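PDB 5BWJ: sensory transduction histidine kinase, putative from Borrelia burgdorferi, which is probably a membrane-bound hybrid histidine kinase that phosphorylates a histidine at the expense of ATP, represented here by its periplasmic sensor domain, thought to bind small molecules. Local coordinates for residues K9-D14 with E59-A64; D37-D42 with L204-Y209; S90-K95 with V152-G157. All coordinates share one frame; numbering follows the deposited sequence.

Contact 1: residues K9-D14 with E59-A64; sequences KFKLVD and EIEDEA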
loop_
_atom_site.group_PDB
_atom_site.type_symbol
_atom_site.label_atom_id
_atom_site.label_comp_id
_atom_site.label_asym_id
_atom_site.label_seq_id
_atom_site.Cartn_x
_atom_site.Cartn_y
_atom_site.Cartn_z
ATOM N N LYS B 9 0.267 1.611 -26.036
ATOM C CA LYS B 9 1.516 1.617 -25.286
ATOM C C LYS B 9 1.303 2.169 -23.881
ATOM O O LYS B 9 0.762 3.262 -23.707
ATOM C CB LYS B 9 2.568 2.442 -26.028
ATOM C CG LYS B 9 3.958 2.388 -25.424
ATOM C CD LYS B 9 4.964 3.081 -26.332
ATOM C CE LYS B 9 6.385 2.933 -25.820
ATOM N NZ LYS B 9 7.375 3.540 -26.755
ATOM N N PHE B 10 1.723 1.398 -22.883
ATOM C CA PHE B 10 1.700 1.838 -21.494
ATOM C C PHE B 10 3.118 2.119 -21.011
ATOM O O PHE B 10 3.996 1.260 -21.106
ATOM C CB PHE B 10 1.035 0.785 -20.603
ATOM C CG PHE B 10 -0.462 0.733 -20.737
ATOM C CD1 PHE B 10 -1.275 1.396 -19.833
ATOM C CD2 PHE B 10 -1.056 0.023 -21.767
ATOM C CE1 PHE B 10 -2.656 1.351 -19.952
ATOM C CE2 PHE B 10 -2.432 -0.025 -21.893
ATOM C CZ PHE B 10 -3.234 0.640 -20.981
ATOM N N LYS B 11 3.339 3.330 -20.510
ATOM C CA LYS B 11 4.635 3.701 -19.950
ATOM C C LYS B 11 4.587 3.694 -18.427
ATOM O O LYS B 11 3.892 4.508 -17.813
ATOM C CB LYS B 11 5.073 5.077 -20.457
ATOM C CG LYS B 11 5.659 5.052 -21.860
ATOM C CD LYS B 11 6.334 6.371 -22.197
ATOM C CE LYS B 11 6.946 6.350 -23.583
ATOM N NZ LYS B 11 8.008 5.316 -23.724
ATOM N N LEU B 12 5.324 2.765 -17.828
ATOM C CA LEU B 12 5.399 2.655 -16.375
ATOM C C LEU B 12 6.548 3.510 -15.853
ATOM O O LEU B 12 7.720 3.206 -16.083
ATOM C CB LEU B 12 5.576 1.193 -15.956
ATOM C CG LEU B 12 4.540 0.221 -16.536
ATOM C CD1 LEU B 12 4.777 -1.195 -16.036
ATOM C CD2 LEU B 12 3.126 0.663 -16.210
ATOM N N VAL B 13 6.202 4.586 -15.154
ATOM C CA VAL B 13 7.190 5.561 -14.711
ATOM C C VAL B 13 7.744 5.213 -13.332
ATOM O O VAL B 13 6.986 4.946 -12.398
ATOM C CB VAL B 13 6.593 6.984 -14.669
ATOM C CG1 VAL B 13 7.670 8.011 -14.333
ATOM C CG2 VAL B 13 5.939 7.324 -16.000
ATOM N N ASP B 14 9.071 5.220 -13.221
ATOM C CA ASP B 14 9.754 5.018 -11.946
ATOM C C ASP B 14 9.363 3.663 -11.342
ATOM O O ASP B 14 9.438 2.638 -12.024
ATOM C CB ASP B 14 9.432 6.182 -10.999
ATOM C CG ASP B 14 10.369 6.249 -9.802
ATOM O OD1 ASP B 14 11.462 5.647 -9.852
ATOM O OD2 ASP B 14 10.008 6.911 -8.806
ATOM N N GLU B 59 10.800 13.620 -24.259
ATOM C CA GLU B 59 10.574 12.220 -24.612
ATOM C C GLU B 59 9.115 11.799 -24.439
ATOM O O GLU B 59 8.783 10.628 -24.628
ATOM C CB GLU B 59 11.473 11.316 -23.766
ATOM N N ILE B 60 8.248 12.746 -24.084
ATOM C CA ILE B 60 6.828 12.449 -23.893
ATOM C C ILE B 60 6.183 11.997 -25.199
ATOM O O ILE B 60 6.266 12.689 -26.215
ATOM C CB ILE B 60 6.054 13.673 -23.342
ATOM C CG1 ILE B 60 6.560 14.026 -21.942
ATOM C CG2 ILE B 60 4.544 13.390 -23.294
ATOM C CD1 ILE B 60 5.947 15.282 -21.345
ATOM N N GLU B 61 5.541 10.834 -25.155
ATOM C CA GLU B 61 4.821 10.298 -26.306
ATOM C C GLU B 61 3.320 10.485 -26.117
ATOM O O GLU B 61 2.743 10.007 -25.140
ATOM C CB GLU B 61 5.155 8.820 -26.508
ATOM C CG GLU B 61 6.645 8.535 -26.570
ATOM C CD GLU B 61 6.959 7.220 -27.250
ATOM O OE1 GLU B 61 6.878 7.162 -28.495
ATOM O OE2 GLU B 61 7.291 6.246 -26.544
ATOM N N ASP B 62 2.693 11.182 -27.059
ATOM C CA ASP B 62 1.287 11.551 -26.933
ATOM C C ASP B 62 0.348 10.344 -26.984
ATOM O O ASP B 62 -0.742 10.381 -26.414
ATOM C CB ASP B 62 0.905 12.543 -28.034
ATOM C CG ASP B 62 1.664 13.853 -27.925
ATOM O OD1 ASP B 62 2.120 14.367 -28.966
ATOM O OD2 ASP B 62 1.801 14.369 -26.795
ATOM N N GLU B 63 0.771 9.280 -27.661
ATOM C CA GLU B 63 -0.078 8.105 -27.834
ATOM C C GLU B 63 -0.012 7.157 -26.636
ATOM O O GLU B 63 -0.813 6.229 -26.527
ATOM C CB GLU B 63 0.303 7.350 -29.117
ATOM C CG GLU B 63 1.623 6.570 -29.072
ATOM C CD GLU B 63 2.853 7.450 -29.198
ATOM O OE1 GLU B 63 2.706 8.686 -29.302
ATOM O OE2 GLU B 63 3.976 6.899 -29.197
ATOM N N ALA B 64 0.937 7.400 -25.737
ATOM C CA ALA B 64 1.191 6.491 -24.625
ATOM C C ALA B 64 0.328 6.811 -23.408
ATOM O O ALA B 64 -0.010 7.967 -23.157
ATOM C CB ALA B 64 2.662 6.533 -24.244
#

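Contact 2: residues D37-D42 with L204-Y209; sequences DKWAKD and LDLFSY. With NO3 (nitrate ion), chain I.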
loop_
_atom_site.group_PDB
_atom_site.type_symbol
_atom_site.label_atom_id
_atom_site.label_comp_id
_atom_site.label_asym_id
_atom_site.label_seq_id
_atom_site.Cartn_x
_atom_site.Cartn_y
_atom_site.Cartn_z
ATOM N N ASP B 37 -3.338 -6.989 -18.930
ATOM C CA ASP B 37 -3.784 -8.070 -19.803
ATOM C C ASP B 37 -5.297 -8.254 -19.707
ATOM O O ASP B 37 -5.956 -8.547 -20.702
ATOM C CB ASP B 37 -3.072 -9.379 -19.454
ATOM C CG ASP B 37 -1.619 -9.396 -19.901
ATOM O OD1 ASP B 37 -1.286 -8.717 -20.895
ATOM O OD2 ASP B 37 -0.807 -10.095 -19.260
ATOM N N LYS B 38 -5.843 -8.083 -18.508
ATOM C CA LYS B 38 -7.286 -8.176 -18.316
ATOM C C LYS B 38 -7.996 -7.020 -19.011
ATOM O O LYS B 38 -8.971 -7.226 -19.737
ATOM C CB LYS B 38 -7.639 -8.188 -16.827
ATOM C CG LYS B 38 -7.380 -9.514 -16.135
ATOM C CD LYS B 38 -8.026 -9.543 -14.762
ATOM C CE LYS B 38 -8.033 -10.941 -14.179
ATOM N NZ LYS B 38 -8.908 -11.024 -12.979
ATOM N N TRP B 39 -7.503 -5.807 -18.782
ATOM C CA TRP B 39 -8.057 -4.618 -19.420
ATOM C C TRP B 39 -8.013 -4.748 -20.936
ATOM O O TRP B 39 -8.929 -4.315 -21.635
ATOM C CB TRP B 39 -7.294 -3.367 -18.979
ATOM C CG TRP B 39 -7.724 -2.114 -19.687
ATOM C CD1 TRP B 39 -8.662 -1.215 -19.269
ATOM C CD2 TRP B 39 -7.225 -1.619 -20.938
ATOM N NE1 TRP B 39 -8.780 -0.194 -20.181
ATOM C CE2 TRP B 39 -7.910 -0.418 -21.215
ATOM C CE3 TRP B 39 -6.268 -2.076 -21.849
ATOM C CZ2 TRP B 39 -7.668 0.329 -22.365
ATOM C CZ3 TRP B 39 -6.029 -1.331 -22.989
ATOM C CH2 TRP B 39 -6.726 -0.142 -23.238
ATOM N N ALA B 40 -6.942 -5.354 -21.436
ATOM C CA ALA B 40 -6.731 -5.490 -22.871
ATOM C C ALA B 40 -7.796 -6.382 -23.494
ATOM O O ALA B 40 -8.304 -6.095 -24.579
ATOM C CB ALA B 40 -5.344 -6.050 -23.148
ATOM N N LYS B 41 -8.132 -7.462 -22.795
ATOM C CA LYS B 41 -9.110 -8.425 -23.284
ATOM C C LYS B 41 -10.488 -7.793 -23.460
ATOM O O LYS B 41 -11.143 -7.999 -24.479
ATOM C CB LYS B 41 -9.200 -9.619 -22.331
ATOM N N ASP B 42 -10.923 -7.023 -22.467
ATOM C CA ASP B 42 -12.245 -6.406 -22.508
ATOM C C ASP B 42 -12.332 -5.289 -23.542
ATOM O O ASP B 42 -13.403 -5.030 -24.090
ATOM C CB ASP B 42 -12.624 -5.856 -21.129
ATOM C CG ASP B 42 -13.001 -6.949 -20.145
ATOM O OD1 ASP B 42 -13.098 -8.124 -20.556
ATOM O OD2 ASP B 42 -13.216 -6.627 -18.958
ATOM N N LEU B 204 -10.033 3.965 -19.062
ATOM C CA LEU B 204 -8.809 3.540 -18.391
ATOM C C LEU B 204 -9.021 3.301 -16.898
ATOM O O LEU B 204 -8.185 3.680 -16.076
ATOM C CB LEU B 204 -7.707 4.583 -18.602
ATOM C CG LEU B 204 -7.319 4.846 -20.061
ATOM C CD1 LEU B 204 -6.276 5.948 -20.144
ATOM C CD2 LEU B 204 -6.806 3.578 -20.727
ATOM N N ASP B 205 -10.136 2.667 -16.554
ATOM C CA ASP B 205 -10.413 2.314 -15.167
ATOM C C ASP B 205 -9.758 0.970 -14.853
ATOM O O ASP B 205 -10.426 -0.062 -14.782
ATOM C CB ASP B 205 -11.924 2.262 -14.908
ATOM C CG ASP B 205 -12.267 2.263 -13.426
ATOM O OD1 ASP B 205 -11.368 1.997 -12.599
ATOM O OD2 ASP B 205 -13.439 2.530 -13.087
ATOM N N LEU B 206 -8.441 0.993 -14.676
ATOM C CA LEU B 206 -7.682 -0.227 -14.429
ATOM C C LEU B 206 -8.000 -0.806 -13.055
ATOM O O LEU B 206 -7.944 -2.018 -12.857
ATOM C CB LEU B 206 -6.180 0.046 -14.548
ATOM C CG LEU B 206 -5.708 0.619 -15.885
ATOM C CD1 LEU B 206 -4.218 0.932 -15.833
ATOM C CD2 LEU B 206 -6.011 -0.339 -17.028
ATOM N N PHE B 207 -8.340 0.065 -12.112
ATOM C CA PHE B 207 -8.621 -0.357 -10.745
ATOM C C PHE B 207 -9.826 -1.290 -10.668
ATOM O O PHE B 207 -9.891 -2.158 -9.799
ATOM C CB PHE B 207 -8.853 0.863 -9.851
ATOM C CG PHE B 207 -9.226 0.513 -8.438
ATOM C CD1 PHE B 207 -8.252 0.175 -7.514
ATOM C CD2 PHE B 207 -10.552 0.522 -8.034
ATOM C CE1 PHE B 207 -8.591 -0.148 -6.213
ATOM C CE2 PHE B 207 -10.898 0.200 -6.734
ATOM C CZ PHE B 207 -9.917 -0.136 -5.823
ATOM N N SER B 208 -10.777 -1.114 -11.580
ATOM C CA SER B 208 -11.987 -1.929 -11.580
ATOM C C SER B 208 -11.668 -3.400 -11.840
ATOM O O SER B 208 -12.413 -4.285 -11.419
ATOM C CB SER B 208 -12.977 -1.418 -12.628
ATOM O OG SER B 208 -12.470 -1.597 -13.939
ATOM N N TYR B 209 -10.559 -3.656 -12.528
ATOM C CA TYR B 209 -10.156 -5.022 -12.847
ATOM C C TYR B 209 -9.527 -5.717 -11.642
ATOM O O TYR B 209 -9.158 -6.891 -11.712
ATOM C CB TYR B 209 -9.194 -5.021 -14.036
ATOM C CG TYR B 209 -9.874 -4.588 -15.311
ATOM C CD1 TYR B 209 -10.388 -5.523 -16.197
ATOM C CD2 TYR B 209 -10.033 -3.242 -15.614
ATOM C CE1 TYR B 209 -11.024 -5.133 -17.357
ATOM C CE2 TYR B 209 -10.670 -2.841 -16.773
ATOM C CZ TYR B 209 -11.163 -3.790 -17.640
ATOM O OH TYR B 209 -11.798 -3.397 -18.795
HETATM N N NO3 I . -11.201 6.581 -17.177
HETATM O O1 NO3 I . -11.303 5.434 -16.655
HETATM O O2 NO3 I . -11.419 6.736 -18.414
HETATM O O3 NO3 I . -10.881 7.575 -16.463
#

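Contact 3: residues S90-K95 with V152-G157; sequences SILFFK and VDYIYG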
loop_
_atom_site.group_PDB
_atom_site.type_symbol
_atom_site.label_atom_id
_atom_site.label_comp_id
_atom_site.label_asym_id
_atom_site.label_seq_id
_atom_site.Cartn_x
_atom_site.Cartn_y
_atom_site.Cartn_z
ATOM N N SER B 90 1.860 10.138 2.008
ATOM C CA SER B 90 3.119 10.867 1.956
ATOM C C SER B 90 3.841 10.734 3.292
ATOM O O SER B 90 3.259 10.987 4.345
ATOM C CB SER B 90 2.880 12.341 1.621
ATOM O OG SER B 90 2.220 13.005 2.686
ATOM N N ILE B 91 5.108 10.338 3.241
ATOM C CA ILE B 91 5.895 10.130 4.453
ATOM C C ILE B 91 7.276 10.758 4.323
ATOM O O ILE B 91 7.936 10.646 3.287
ATOM C CB ILE B 91 6.027 8.620 4.783
ATOM C CG1 ILE B 91 4.718 8.118 5.403
ATOM C CG2 ILE B 91 7.206 8.357 5.735
ATOM C CD1 ILE B 91 4.724 6.659 5.826
ATOM N N LEU B 92 7.693 11.436 5.387
ATOM C CA LEU B 92 9.048 11.950 5.492
ATOM C C LEU B 92 9.919 10.888 6.156
ATOM O O LEU B 92 9.744 10.587 7.339
ATOM C CB LEU B 92 9.073 13.256 6.291
ATOM C CG LEU B 92 10.388 14.037 6.266
ATOM C CD1 LEU B 92 10.659 14.600 4.877
ATOM C CD2 LEU B 92 10.367 15.150 7.299
ATOM N N PHE B 93 10.836 10.310 5.384
ATOM C CA PHE B 93 11.719 9.251 5.873
ATOM C C PHE B 93 13.092 9.778 6.278
ATOM O O PHE B 93 13.553 10.794 5.762
ATOM C CB PHE B 93 11.909 8.173 4.805
ATOM C CG PHE B 93 10.716 7.286 4.604
ATOM C CD1 PHE B 93 10.376 6.333 5.549
ATOM C CD2 PHE B 93 9.956 7.382 3.452
ATOM C CE1 PHE B 93 9.288 5.508 5.357
ATOM C CE2 PHE B 93 8.866 6.559 3.256
ATOM C CZ PHE B 93 8.533 5.620 4.209
ATOM N N PHE B 94 13.747 9.067 7.191
ATOM C CA PHE B 94 15.147 9.331 7.517
ATOM C C PHE B 94 15.804 8.052 8.024
ATOM O O PHE B 94 15.124 7.066 8.305
ATOM C CB PHE B 94 15.273 10.455 8.550
ATOM C CG PHE B 94 14.628 10.151 9.872
ATOM C CD1 PHE B 94 13.285 10.418 10.080
ATOM C CD2 PHE B 94 15.368 9.614 10.913
ATOM C CE1 PHE B 94 12.690 10.144 11.298
ATOM C CE2 PHE B 94 14.778 9.338 12.132
ATOM C CZ PHE B 94 13.438 9.604 12.325
ATOM N N LYS B 95 17.129 8.070 8.126
ATOM C CA LYS B 95 17.893 6.881 8.487
ATOM C C LYS B 95 18.026 6.703 9.996
ATOM O O LYS B 95 17.878 7.656 10.761
ATOM C CB LYS B 95 19.288 6.942 7.858
ATOM C CG LYS B 95 19.300 6.785 6.346
ATOM C CD LYS B 95 20.634 7.218 5.745
ATOM C CE LYS B 95 21.808 6.442 6.333
ATOM N NZ LYS B 95 23.099 6.822 5.696
ATOM N N VAL B 152 21.220 14.059 1.499
ATOM C CA VAL B 152 20.077 14.703 2.137
ATOM C C VAL B 152 19.827 14.078 3.504
ATOM O O VAL B 152 20.264 12.958 3.771
ATOM C CB VAL B 152 18.797 14.585 1.281
ATOM C CG1 VAL B 152 18.965 15.330 -0.035
ATOM C CG2 VAL B 152 18.453 13.123 1.027
ATOM N N ASP B 153 19.125 14.808 4.365
ATOM C CA ASP B 153 18.802 14.329 5.705
ATOM C C ASP B 153 17.468 13.590 5.712
ATOM O O ASP B 153 17.289 12.621 6.453
ATOM C CB ASP B 153 18.757 15.497 6.692
ATOM C CG ASP B 153 20.097 16.192 6.835
ATOM O OD1 ASP B 153 21.127 15.493 6.908
ATOM O OD2 ASP B 153 20.120 17.441 6.872
ATOM N N TYR B 154 16.539 14.058 4.884
ATOM C CA TYR B 154 15.203 13.473 4.801
ATOM C C TYR B 154 14.767 13.312 3.350
ATOM O O TYR B 154 15.178 14.085 2.485
ATOM C CB TYR B 154 14.191 14.343 5.549
ATOM C CG TYR B 154 14.553 14.611 6.991
ATOM C CD1 TYR B 154 15.390 15.665 7.335
ATOM C CD2 TYR B 154 14.055 13.813 8.011
ATOM C CE1 TYR B 154 15.724 15.914 8.652
ATOM C CE2 TYR B 154 14.383 14.053 9.332
ATOM C CZ TYR B 154 15.217 15.104 9.646
ATOM O OH TYR B 154 15.544 15.345 10.960
ATOM N N ILE B 155 13.939 12.304 3.089
ATOM C CA ILE B 155 13.297 12.159 1.787
ATOM C C ILE B 155 11.786 12.113 1.983
ATOM O O ILE B 155 11.297 11.617 2.997
ATOM C CB ILE B 155 13.779 10.899 1.034
ATOM C CG1 ILE B 155 13.502 9.638 1.856
ATOM C CG2 ILE B 155 15.263 11.033 0.701
ATOM C CD1 ILE B 155 13.879 8.341 1.160
ATOM N N TYR B 156 11.059 12.642 1.005
ATOM C CA TYR B 156 9.614 12.787 1.092
ATOM C C TYR B 156 8.946 12.166 -0.129
ATOM O O TYR B 156 9.254 12.533 -1.261
ATOM C CB TYR B 156 9.252 14.267 1.213
ATOM C CG TYR B 156 7.817 14.540 1.588
ATOM C CD1 TYR B 156 7.308 14.126 2.811
ATOM C CD2 TYR B 156 6.974 15.232 0.728
ATOM C CE1 TYR B 156 5.996 14.381 3.163
ATOM C CE2 TYR B 156 5.660 15.492 1.072
ATOM C CZ TYR B 156 5.178 15.065 2.290
ATOM O OH TYR B 156 3.873 15.320 2.637
ATOM N N GLY B 157 8.039 11.221 0.097
ATOM C CA GLY B 157 7.365 10.560 -1.004
ATOM C C GLY B 157 6.524 9.360 -0.613
ATOM O O GLY B 157 6.018 9.270 0.508
#

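Contact 1: residues K9-D14 with E59-A64
Two flat groups matter here, and they sit on different sides of strand 9-13. F10 leaves the strand away from 59-64; its ring makes an edge-to-face pair with W39 and packs among L36, I47 and I65. The E61 carboxylate does the work across the contact: K9 NZ comes to E61 OE2 at 2.7 Å on the syn lone pair, from the side of the other oxygen, while K11 NZ reaches the same E61 OE2 at 3.1 Å. One oxygen therefore takes both ammonium groups, and both lysines cross the E61 side chain at about a right angle.

The lysines get there differently. K9 has CG anti to the backbone N (chi1 -173°) and runs fully extended. K11 starts with CG beside its backbone N; the rest of its chain is extended and brings K11 CE to 3.0 Å from E61 OE2, and the bend at chi4 (-62°) then sets NZ. Both ammonium groups are also salt-bridged to E50 on strand 45-52, which is K11's strongest partner, so the two positive charges sit between two glutamates. E61 OE1 lies 3.0 Å from E63 OE2, two acceptors facing each other; the nearby lysines probably ease that repulsion.

At A64 the backbones come closest, with the CA atoms of K9 and A64 4.9 Å apart. E61 to A64 is a type I beta turn, with A64 N bonded to E61 O at 3.2 Å. A64 CA makes a CA-H...O contact of 3.4 Å to K9 O, and the A64 methyl rests on the K11 chain at CG.

This is a salt-bridge network joining strand 6-13 to the loop that leads into its parallel neighbour 65-69, in the alpha/beta sheet of one lobe of a Venus flytrap fold.

Contact 2: residues D37-D42 with L204-Y209
The best-held polar atom is D205 O, gripped twice by one residue: S208 OG donates to D205 O at 2.7 Å, in the carbonyl plane, and S208 N adds a weak bond. Together with an inverse gamma turn centred on D205, this curls 204-209 into a compact hook. At its start L204 N donates to O2 of a nitrate, probably from the crystallisation liquor.

What the hook offers helix 37-42 is mostly apolar. W39 has CG anti to its backbone N (chi1 175°), which sends the indole across to 204-209; its NE1 is bonded to N203 O, just before that segment. L206 CD2 sits over one face of the five-membered ring, 3.9 Å from its centroid, a CH-pi contact. L204 CD2 touches W39 CZ2 at 3.7 Å.

Y209 lies along the helix, touching K38, W39 and D42. W39 CA lies 3.6 Å above one face of the Y209 ring, and Y209 CE2 meets the edge of the indole near W39 CD1; the two rings are oblique, with planes at 68°. D42 arrives tip to tip, its OD2 3.1 Å from Y209 CE1 at the ring edge. The K38 CB flanks Y209 as well, but its NZ is salt-bridged to D180 of the second subunit.

Here a loop-and-3-10 segment near the modelled C-terminal end packs on the first long helix of an alpha/beta lobe of the Venus flytrap fold.

Contact 3: residues S90-K95 with V152-G157
L92 and Y156 both carry CG anti to the backbone N (chi1 -169° and -168°), swinging each side chain toward the neighbouring strand on the same face of the sheet. F94 instead holds CG in the crowded position between N and the carbonyl carbon (chi1 62°), which sets its ring alongside that of Y154, both pointing the same way, obliquely inclined. F94 CB touches Y154 CD2 at 3.6 Å, and L92 CD1 touches both tyrosines, 3.6 Å from Y154 CB and 3.9 Å from Y156 CB.

The backbones form an antiparallel ladder in which I91 and F93 pair with G157 and I155 through two hydrogen bonds each; F93 N to I155 O, the shortest at 2.8 Å, runs nearly along the C=O axis. L92 and Y156 are the non-hydrogen-bonded pair between them. Strand 154-156 also runs parallel to 114-117, so the ladder joins strand 79-94 to the core sheet of the second lobe of the Venus flytrap fold.

On the opposite face F93 CB meets I155 CG1 at 3.7 Å, and I91 CG2 stands 3.3 Å above the centre of the F93 ring; I155 packs on L143 and L147 of helix 140-148. Back on the L92 face, the Y156 ring has L92 N at its edge and reaches toward S90; Y156 OH is bonded to V181 O, which S90 OG also binds along with Y183 N.

How the contacts relate
From the N terminus, strand 6-13 opens contact 1, and helix 32-42 opens contact 2 before 59-64 returns to close the first loop, so contacts 1 and 2 cross. They share one lobe, their centres about 17 Å apart, and meet where F10 packs on W39, between the mixed sheet and the helix laid against it. The chain then leaves along strand 79-94 for the other lobe, where contact 3 opens and closes at 154-156. That loop is nested inside the one closed when 204-209 comes back to the helix. Contact 3 lies across the chain's centre from both others, yet contacts 1 and 3 reach the same branched sheet.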